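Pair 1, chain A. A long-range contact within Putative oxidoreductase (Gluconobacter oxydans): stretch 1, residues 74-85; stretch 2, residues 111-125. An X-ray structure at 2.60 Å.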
# COMPACT_ATOMS: atom_id res chain seq x y z
N ALA A 74 22.14 23.29 -1.83
CA ALA A 74 21.10 24.12 -2.44
C ALA A 74 20.66 25.24 -1.52
O ALA A 74 20.23 26.24 -2.00
CB ALA A 74 19.88 23.30 -2.81
N LEU A 75 20.75 25.04 -0.21
CA LEU A 75 20.33 26.03 0.75
C LEU A 75 21.50 26.97 1.17
O LEU A 75 21.30 27.93 1.93
CB LEU A 75 19.72 25.34 1.98
CG LEU A 75 18.36 24.65 1.90
CD1 LEU A 75 18.32 23.38 2.75
CD2 LEU A 75 17.23 25.60 2.27
N LYS A 76 22.71 26.72 0.67
CA LYS A 76 23.79 27.70 0.95
C LYS A 76 23.45 29.11 0.44
O LYS A 76 23.10 29.30 -0.72
CB LYS A 76 25.12 27.18 0.39
CG LYS A 76 26.31 28.08 0.61
CD LYS A 76 27.56 27.32 0.23
CE LYS A 76 28.60 28.27 -0.32
NZ LYS A 76 29.84 27.50 -0.60
N GLY A 77 23.51 30.09 1.35
CA GLY A 77 23.29 31.51 1.03
C GLY A 77 21.83 31.89 0.87
O GLY A 77 21.52 32.98 0.34
N VAL A 78 20.92 31.00 1.31
CA VAL A 78 19.46 31.18 1.11
C VAL A 78 18.75 31.85 2.31
O VAL A 78 18.81 31.36 3.41
CB VAL A 78 18.78 29.81 0.78
CG1 VAL A 78 17.25 29.93 0.79
CG2 VAL A 78 19.30 29.24 -0.54
N LYS A 79 18.04 32.94 2.09
CA LYS A 79 17.36 33.64 3.17
C LYS A 79 15.92 33.13 3.36
O LYS A 79 15.38 33.11 4.50
CB LYS A 79 17.37 35.15 2.85
CG LYS A 79 16.48 36.03 3.75
CD LYS A 79 16.38 37.47 3.24
CE LYS A 79 15.88 38.42 4.33
NZ LYS A 79 14.95 39.45 3.77
N ILE A 80 15.29 32.79 2.23
CA ILE A 80 13.86 32.50 2.12
C ILE A 80 13.61 31.24 1.26
O ILE A 80 14.17 31.06 0.16
CB ILE A 80 13.08 33.66 1.48
CG1 ILE A 80 13.05 34.90 2.40
CG2 ILE A 80 11.66 33.26 1.15
CD1 ILE A 80 13.01 36.17 1.58
N LEU A 81 12.75 30.40 1.80
CA LEU A 81 12.38 29.16 1.20
C LEU A 81 10.86 29.09 1.01
O LEU A 81 10.08 29.29 1.96
CB LEU A 81 12.87 28.00 2.06
CG LEU A 81 12.30 26.65 1.59
CD1 LEU A 81 12.81 26.28 0.19
CD2 LEU A 81 12.63 25.55 2.59
N PHE A 82 10.48 28.85 -0.24
CA PHE A 82 9.14 28.44 -0.65
C PHE A 82 9.15 26.95 -0.96
O PHE A 82 9.75 26.53 -1.96
CB PHE A 82 8.70 29.21 -1.89
CG PHE A 82 8.40 30.62 -1.62
CD1 PHE A 82 7.10 31.03 -1.40
CD2 PHE A 82 9.44 31.56 -1.54
CE1 PHE A 82 6.81 32.38 -1.13
CE2 PHE A 82 9.16 32.89 -1.26
CZ PHE A 82 7.85 33.31 -1.07
N HIS A 83 8.51 26.15 -0.13
CA HIS A 83 8.43 24.71 -0.38
C HIS A 83 7.13 24.42 -1.08
O HIS A 83 6.11 24.44 -0.45
CB HIS A 83 8.48 23.90 0.92
CG HIS A 83 8.42 22.41 0.69
ND1 HIS A 83 8.72 21.83 -0.53
CD2 HIS A 83 8.12 21.39 1.53
CE1 HIS A 83 8.59 20.53 -0.43
NE2 HIS A 83 8.23 20.23 0.81
N VAL A 84 7.17 24.18 -2.37
CA VAL A 84 5.94 23.79 -3.06
C VAL A 84 6.03 22.33 -3.54
O VAL A 84 7.02 21.93 -4.12
CB VAL A 84 5.64 24.72 -4.25
CG1 VAL A 84 4.24 24.40 -4.80
CG2 VAL A 84 5.79 26.19 -3.86
N ALA A 85 5.00 21.52 -3.28
CA ALA A 85 4.97 20.11 -3.74
C ALA A 85 5.30 19.97 -5.23
O ALA A 85 4.80 20.74 -6.05
CB ALA A 85 3.61 19.51 -3.45
N LEU A 111 14.18 20.53 8.20
CA LEU A 111 15.33 20.43 9.07
C LEU A 111 16.59 21.03 8.41
O LEU A 111 17.34 21.73 9.06
CB LEU A 111 15.56 19.00 9.49
CG LEU A 111 14.59 18.29 10.44
CD1 LEU A 111 15.08 16.86 10.72
CD2 LEU A 111 14.44 19.04 11.75
N ALA A 112 16.79 20.77 7.11
CA ALA A 112 17.95 21.33 6.39
C ALA A 112 17.95 22.85 6.33
O ALA A 112 19.01 23.46 6.51
CB ALA A 112 18.09 20.73 4.99
N ALA A 113 16.79 23.45 6.11
CA ALA A 113 16.64 24.94 6.06
C ALA A 113 16.89 25.57 7.43
O ALA A 113 17.39 26.71 7.55
CB ALA A 113 15.26 25.32 5.58
N LEU A 114 16.52 24.81 8.44
CA LEU A 114 16.73 25.19 9.81
C LEU A 114 18.22 25.21 10.04
O LEU A 114 18.78 26.22 10.45
CB LEU A 114 16.05 24.18 10.73
CG LEU A 114 15.97 24.47 12.21
CD1 LEU A 114 15.25 25.78 12.43
CD2 LEU A 114 15.23 23.35 12.92
N GLU A 115 18.85 24.07 9.74
CA GLU A 115 20.30 23.93 9.81
C GLU A 115 21.10 24.96 8.99
O GLU A 115 22.11 25.46 9.47
CB GLU A 115 20.71 22.51 9.45
CG GLU A 115 20.49 21.57 10.62
CD GLU A 115 19.99 20.17 10.24
OE1 GLU A 115 20.30 19.67 9.13
OE2 GLU A 115 19.28 19.56 11.09
N ALA A 116 20.65 25.31 7.78
CA ALA A 116 21.37 26.32 6.97
C ALA A 116 21.11 27.75 7.48
O ALA A 116 21.69 28.71 7.00
CB ALA A 116 20.98 26.20 5.51
N GLY A 117 20.21 27.89 8.45
CA GLY A 117 19.88 29.21 8.97
C GLY A 117 18.98 30.05 8.08
O GLY A 117 19.00 31.26 8.19
N VAL A 118 18.16 29.42 7.21
CA VAL A 118 17.10 30.13 6.45
C VAL A 118 16.22 30.91 7.41
O VAL A 118 15.85 30.39 8.44
CB VAL A 118 16.23 29.15 5.60
CG1 VAL A 118 14.92 29.82 5.13
CG2 VAL A 118 17.02 28.60 4.41
N GLU A 119 15.89 32.16 7.07
CA GLU A 119 15.19 33.05 8.00
C GLU A 119 13.70 32.87 7.93
O GLU A 119 13.01 33.05 8.93
CB GLU A 119 15.49 34.53 7.67
CG GLU A 119 16.86 35.03 8.11
CD GLU A 119 17.26 36.36 7.47
OE1 GLU A 119 16.43 37.31 7.45
OE2 GLU A 119 18.42 36.47 6.99
N LYS A 120 13.20 32.61 6.73
CA LYS A 120 11.77 32.44 6.56
C LYS A 120 11.40 31.35 5.54
O LYS A 120 12.01 31.26 4.47
CB LYS A 120 11.09 33.77 6.22
CG LYS A 120 9.64 33.78 6.71
CD LYS A 120 9.08 35.20 6.76
CE LYS A 120 9.25 35.83 8.14
NZ LYS A 120 8.30 36.95 8.24
N ILE A 121 10.41 30.54 5.92
CA ILE A 121 9.98 29.41 5.14
C ILE A 121 8.52 29.59 4.88
O ILE A 121 7.74 29.85 5.80
CB ILE A 121 10.25 28.10 5.91
CG1 ILE A 121 11.75 27.90 6.02
CG2 ILE A 121 9.67 26.88 5.18
CD1 ILE A 121 12.15 26.91 7.10
N ILE A 122 8.12 29.48 3.63
CA ILE A 122 6.70 29.42 3.34
C ILE A 122 6.40 28.03 2.83
O ILE A 122 6.95 27.57 1.80
CB ILE A 122 6.32 30.43 2.30
CG1 ILE A 122 6.46 31.83 2.88
CG2 ILE A 122 4.89 30.21 1.77
CD1 ILE A 122 6.56 32.69 1.67
N TYR A 123 5.52 27.35 3.56
CA TYR A 123 5.17 26.01 3.24
C TYR A 123 3.84 25.95 2.52
O TYR A 123 2.79 26.42 3.04
CB TYR A 123 5.11 25.17 4.50
CG TYR A 123 4.67 23.76 4.17
CD1 TYR A 123 5.37 23.00 3.25
CD2 TYR A 123 3.51 23.25 4.70
CE1 TYR A 123 4.96 21.72 2.91
CE2 TYR A 123 3.09 21.98 4.37
CZ TYR A 123 3.82 21.23 3.48
OH TYR A 123 3.42 19.99 3.17
N CYS A 124 3.87 25.36 1.32
CA CYS A 124 2.66 25.18 0.55
C CYS A 124 1.99 23.91 0.93
O CYS A 124 2.53 22.84 0.75
CB CYS A 124 2.91 25.23 -0.93
SG CYS A 124 1.37 25.57 -1.87
N SER A 125 0.80 24.01 1.50
CA SER A 125 0.11 22.81 1.93
C SER A 125 -1.18 22.77 1.17
O SER A 125 -1.17 23.07 0.00
CB SER A 125 -0.09 22.89 3.42
OG SER A 125 -1.12 22.08 3.90

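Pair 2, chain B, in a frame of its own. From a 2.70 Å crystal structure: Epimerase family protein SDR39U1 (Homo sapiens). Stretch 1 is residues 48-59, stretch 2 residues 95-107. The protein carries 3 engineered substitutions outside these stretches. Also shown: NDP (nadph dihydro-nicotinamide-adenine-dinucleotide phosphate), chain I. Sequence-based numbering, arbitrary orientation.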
# COMPACT_ATOMS: atom_id res chain seq x y z
N GLY B 48 19.99 -17.71 0.99
CA GLY B 48 20.03 -16.57 1.90
C GLY B 48 19.90 -15.22 1.24
O GLY B 48 19.62 -15.12 0.05
N LEU B 49 20.10 -14.18 2.03
CA LEU B 49 19.87 -12.81 1.57
C LEU B 49 21.02 -12.38 0.65
O LEU B 49 22.17 -12.46 1.05
CB LEU B 49 19.78 -11.88 2.78
CG LEU B 49 19.19 -10.48 2.56
CD1 LEU B 49 17.67 -10.46 2.48
CD2 LEU B 49 19.66 -9.54 3.66
N PRO B 50 20.72 -11.95 -0.59
CA PRO B 50 21.80 -11.43 -1.44
C PRO B 50 22.31 -10.12 -0.90
O PRO B 50 21.64 -9.49 -0.08
CB PRO B 50 21.13 -11.22 -2.80
CG PRO B 50 19.67 -11.17 -2.53
CD PRO B 50 19.42 -11.96 -1.28
N SER B 51 23.49 -9.71 -1.36
CA SER B 51 24.10 -8.46 -0.88
C SER B 51 23.15 -7.29 -1.13
O SER B 51 22.70 -7.07 -2.26
CB SER B 51 25.45 -8.19 -1.54
OG SER B 51 26.29 -9.32 -1.51
N CYS B 52 22.80 -6.60 -0.05
CA CYS B 52 21.98 -5.43 -0.16
C CYS B 52 22.15 -4.56 1.07
O CYS B 52 22.44 -5.04 2.17
CB CYS B 52 20.51 -5.81 -0.35
SG CYS B 52 19.81 -6.75 1.03
N ASP B 53 21.94 -3.26 0.87
CA ASP B 53 22.03 -2.27 1.95
C ASP B 53 20.67 -2.07 2.62
O ASP B 53 20.59 -1.60 3.76
CB ASP B 53 22.53 -0.94 1.39
CG ASP B 53 23.84 -1.08 0.66
OD1 ASP B 53 24.84 -1.37 1.35
OD2 ASP B 53 23.86 -0.88 -0.57
N ALA B 54 19.60 -2.40 1.90
CA ALA B 54 18.25 -2.20 2.38
C ALA B 54 17.29 -3.18 1.73
O ALA B 54 17.56 -3.70 0.65
CB ALA B 54 17.81 -0.78 2.12
N ALA B 55 16.18 -3.45 2.41
CA ALA B 55 15.17 -4.38 1.89
C ALA B 55 13.76 -3.83 2.11
O ALA B 55 13.50 -3.13 3.09
CB ALA B 55 15.34 -5.75 2.54
N VAL B 56 12.87 -4.16 1.19
CA VAL B 56 11.45 -3.78 1.25
C VAL B 56 10.61 -5.00 0.91
O VAL B 56 10.99 -5.77 0.03
CB VAL B 56 11.10 -2.70 0.21
CG1 VAL B 56 9.64 -2.32 0.33
CG2 VAL B 56 11.98 -1.48 0.36
N ASN B 57 9.48 -5.20 1.59
CA ASN B 57 8.51 -6.19 1.13
C ASN B 57 7.18 -5.58 0.71
O ASN B 57 6.55 -4.82 1.46
CB ASN B 57 8.25 -7.27 2.18
CG ASN B 57 7.61 -8.51 1.57
OD1 ASN B 57 7.76 -8.78 0.39
ND2 ASN B 57 6.92 -9.25 2.36
N LEU B 58 6.76 -5.96 -0.50
CA LEU B 58 5.47 -5.57 -1.07
C LEU B 58 4.63 -6.79 -1.43
O LEU B 58 3.49 -6.65 -1.92
CB LEU B 58 5.69 -4.72 -2.32
CG LEU B 58 6.56 -3.47 -2.18
CD1 LEU B 58 6.79 -2.88 -3.55
CD2 LEU B 58 5.95 -2.47 -1.24
N ALA B 59 5.15 -7.98 -1.17
CA ALA B 59 4.53 -9.20 -1.66
C ALA B 59 3.15 -9.42 -1.01
O ALA B 59 3.00 -9.27 0.18
CB ALA B 59 5.43 -10.40 -1.39
N LYS B 95 19.81 -13.51 9.93
CA LYS B 95 20.94 -14.44 9.83
C LYS B 95 21.98 -14.05 8.78
O LYS B 95 22.98 -14.75 8.60
CB LYS B 95 20.46 -15.90 9.66
CG LYS B 95 19.96 -16.26 8.27
CD LYS B 95 19.63 -17.75 8.14
CE LYS B 95 19.08 -18.09 6.73
NZ LYS B 95 19.57 -19.46 6.32
N ALA B 96 21.78 -12.92 8.10
CA ALA B 96 22.78 -12.41 7.15
C ALA B 96 24.03 -11.95 7.90
O ALA B 96 23.92 -11.30 8.94
CB ALA B 96 22.21 -11.25 6.35
N PRO B 97 25.22 -12.31 7.39
CA PRO B 97 26.49 -11.86 8.02
C PRO B 97 26.71 -10.35 7.91
O PRO B 97 27.22 -9.74 8.86
CB PRO B 97 27.58 -12.60 7.23
CG PRO B 97 26.88 -13.53 6.29
CD PRO B 97 25.45 -13.09 6.16
N GLN B 98 26.37 -9.77 6.76
CA GLN B 98 26.46 -8.33 6.54
C GLN B 98 25.03 -7.83 6.38
O GLN B 98 24.58 -7.57 5.26
CB GLN B 98 27.24 -8.01 5.25
CG GLN B 98 28.64 -8.61 5.11
CD GLN B 98 29.63 -8.12 6.17
OE1 GLN B 98 29.42 -7.06 6.77
NE2 GLN B 98 30.68 -8.90 6.42
N PRO B 99 24.30 -7.71 7.50
CA PRO B 99 22.86 -7.42 7.34
C PRO B 99 22.59 -6.02 6.84
O PRO B 99 23.42 -5.13 7.04
CB PRO B 99 22.31 -7.59 8.76
CG PRO B 99 23.48 -7.26 9.65
CD PRO B 99 24.71 -7.73 8.91
N PRO B 100 21.44 -5.81 6.19
CA PRO B 100 21.09 -4.49 5.63
C PRO B 100 20.78 -3.47 6.70
O PRO B 100 20.28 -3.82 7.76
CB PRO B 100 19.84 -4.77 4.78
CG PRO B 100 19.26 -6.01 5.37
CD PRO B 100 20.42 -6.82 5.87
N LYS B 101 21.07 -2.21 6.39
CA LYS B 101 20.92 -1.11 7.34
C LYS B 101 19.46 -0.66 7.51
O LYS B 101 19.11 -0.11 8.54
CB LYS B 101 21.86 0.06 6.94
CG LYS B 101 21.35 0.97 5.83
N ALA B 102 18.61 -0.92 6.51
CA ALA B 102 17.17 -0.59 6.61
C ALA B 102 16.24 -1.71 6.11
O ALA B 102 16.61 -2.52 5.25
CB ALA B 102 16.85 0.72 5.91
N TRP B 103 15.03 -1.76 6.69
CA TRP B 103 14.01 -2.80 6.40
C TRP B 103 12.63 -2.21 6.50
O TRP B 103 12.21 -1.76 7.56
CB TRP B 103 14.17 -3.95 7.40
CG TRP B 103 13.06 -4.98 7.56
CD1 TRP B 103 12.54 -5.46 8.74
CD2 TRP B 103 12.38 -5.78 6.53
NE1 TRP B 103 11.61 -6.44 8.53
CE2 TRP B 103 11.46 -6.68 7.24
CE3 TRP B 103 12.42 -5.83 5.14
CZ2 TRP B 103 10.63 -7.56 6.57
CZ3 TRP B 103 11.57 -6.74 4.49
CH2 TRP B 103 10.69 -7.57 5.19
N VAL B 104 11.93 -2.15 5.38
CA VAL B 104 10.70 -1.40 5.27
C VAL B 104 9.56 -2.28 4.78
O VAL B 104 9.71 -2.96 3.77
CB VAL B 104 10.88 -0.24 4.30
CG1 VAL B 104 9.62 0.61 4.26
CG2 VAL B 104 12.13 0.54 4.70
N LEU B 105 8.44 -2.25 5.49
CA LEU B 105 7.25 -3.03 5.12
C LEU B 105 6.11 -2.11 4.78
O LEU B 105 5.97 -1.03 5.37
CB LEU B 105 6.81 -3.92 6.28
CG LEU B 105 5.65 -4.87 5.97
CD1 LEU B 105 5.99 -5.77 4.78
CD2 LEU B 105 5.35 -5.71 7.19
N VAL B 106 5.31 -2.51 3.79
CA VAL B 106 4.08 -1.79 3.47
C VAL B 106 2.93 -2.61 4.01
O VAL B 106 2.80 -3.79 3.69
CB VAL B 106 3.88 -1.55 1.95
CG1 VAL B 106 2.45 -1.11 1.65
CG2 VAL B 106 4.85 -0.51 1.42
N THR B 107 2.12 -1.99 4.85
CA THR B 107 0.84 -2.60 5.25
C THR B 107 -0.26 -1.57 4.95
O THR B 107 -0.16 -0.84 3.95
CB THR B 107 0.89 -3.08 6.71
OG1 THR B 107 0.95 -1.96 7.60
CG2 THR B 107 2.11 -3.96 6.94
PA NDP I . 0.33 -5.97 -6.52
O1A NDP I . -0.76 -7.07 -6.48
O2A NDP I . 0.51 -5.10 -7.78
O5B NDP I . 1.83 -6.58 -6.31
C5B NDP I . 1.94 -7.73 -5.48
C4B NDP I . 3.16 -8.50 -5.90
O4B NDP I . 3.37 -9.52 -4.93
C3B NDP I . 2.98 -9.16 -7.27
O3B NDP I . 3.68 -8.48 -8.35
C2B NDP I . 3.54 -10.56 -7.08
O2B NDP I . 4.90 -10.65 -7.50
C1B NDP I . 3.55 -10.76 -5.60
N9A NDP I . 2.41 -11.63 -5.30
C8A NDP I . 1.11 -11.61 -5.74
N7A NDP I . 0.43 -12.70 -5.20
C5A NDP I . 1.32 -13.39 -4.42
C6A NDP I . 1.31 -14.58 -3.57
N6A NDP I . 0.19 -15.30 -3.37
N1A NDP I . 2.45 -14.95 -2.95
C2A NDP I . 3.59 -14.22 -3.14
N3A NDP I . 3.68 -13.10 -3.89
C4A NDP I . 2.60 -12.67 -4.50
O3 NDP I . -0.03 -5.12 -5.19
PN NDP I . 0.39 -3.57 -4.98
O1N NDP I . 1.70 -3.31 -5.71
O2N NDP I . -0.78 -2.69 -5.32
O5D NDP I . 0.60 -3.50 -3.35
C5D NDP I . 1.71 -4.28 -2.85
C4D NDP I . 1.58 -4.55 -1.36
O4D NDP I . 1.11 -3.34 -0.80
C3D NDP I . 0.55 -5.63 -0.98
O3D NDP I . 1.04 -6.44 0.14
C2D NDP I . -0.71 -4.83 -0.63
O2D NDP I . -1.55 -5.32 0.42
C1D NDP I . -0.12 -3.55 -0.09
N1N NDP I . -1.02 -2.39 -0.20
C2N NDP I . -1.50 -1.99 -1.38
C3N NDP I . -2.34 -0.90 -1.47
C7N NDP I . -2.84 -0.49 -2.81
O7N NDP I . -2.24 -0.92 -3.80
N7N NDP I . -3.89 0.32 -2.93
C4N NDP I . -2.71 -0.10 -0.27
C5N NDP I . -2.12 -0.61 0.96
C6N NDP I . -1.30 -1.73 0.94
P2B NDP I . 5.39 -11.98 -8.37
O1X NDP I . 5.55 -13.10 -7.36
O2X NDP I . 4.29 -12.28 -9.43
O3X NDP I . 6.73 -11.38 -8.86
O HOH W 1 3.80 -5.33 1.79

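Both pairs place two neighbouring parallel strands side by side, and 14 central residues superpose with an RMSD of 0.7 Å. In pair 1, strand 80-83 runs beside strand 120-124 with 8° between their directions; in pair 2, strand 54-57 runs beside strand 102-107 at 10°. The register is the same. Ile A80, Leu A81, Phe A82 and His A83 bridge Lys A120, Ile A121, Ile A122 and Tyr A123, and the matching Ala B54, Ala B55, Val B56 and Asn B57 bridge Ala B102, Trp B103, Val B104 and Leu B105.

The hydrogen-bond ladder is shared as well. At its start one carbonyl accepts two amides: Lys A79 O from Glu A119 N (2.8 Å) and Lys A120 N (3.2 Å), Asp B53 O from Lys B101 N (2.7 Å) and, weakly, Ala B102 N (3.5 Å). Alternating bonds follow, Leu A81 N to Lys A120 O at 2.9 Å matching Ala B55 N to Ala B102 O at 3.0 Å. The ladders part at the far end. Cys A124 N donates to His A83 O at 3.0 Å, whereas Asn B57 O and Val B106 O are joined by a water that donates to both, at 2.8 and 2.6 Å respectively. This bridge accompanies a wider spacing, the CA atoms of Leu B58 and Val B106 being 6.1 Å apart against 5.1 Å for Val A84 and Cys A124.

Side chains fill the matched positions differently. On the face bearing Leu A81 and Ile A121, two branched chains meet, Leu A81 CB lying 4.1 Å from Ile A121 CG1. Pair 2 has the small Ala B55 opposite the large Trp B103, whose indole leans toward the first strand and runs forward along it: Trp B103 CE3 comes within 3.9 Å of Ala B55 CB, and Trp B103 CH2 within 3.9 Å of Asn B57 CB. Farther along this face, His A83 meets Tyr A123 obliquely, with ring centroids 5.5 Å apart, while Leu B105 CD1 approaches Asn B57 CB at 3.8 Å. On the other face, Ala B54 and Ala B102 touch through their CB atoms at 4.2 Å, where pair 1 has the bulkier Ile A80 and Lys A120.

Before the strands, Val A118 and Pro B100 are equivalent. Val A118 CG2 packs 3.7 Å from Leu A75 CD2, and Pro B100 CD lies 3.6 Å from Leu B49 CD2. Each apolar residue therefore receives a leucine from the first stretch, although these leucines are not matched by the superposition.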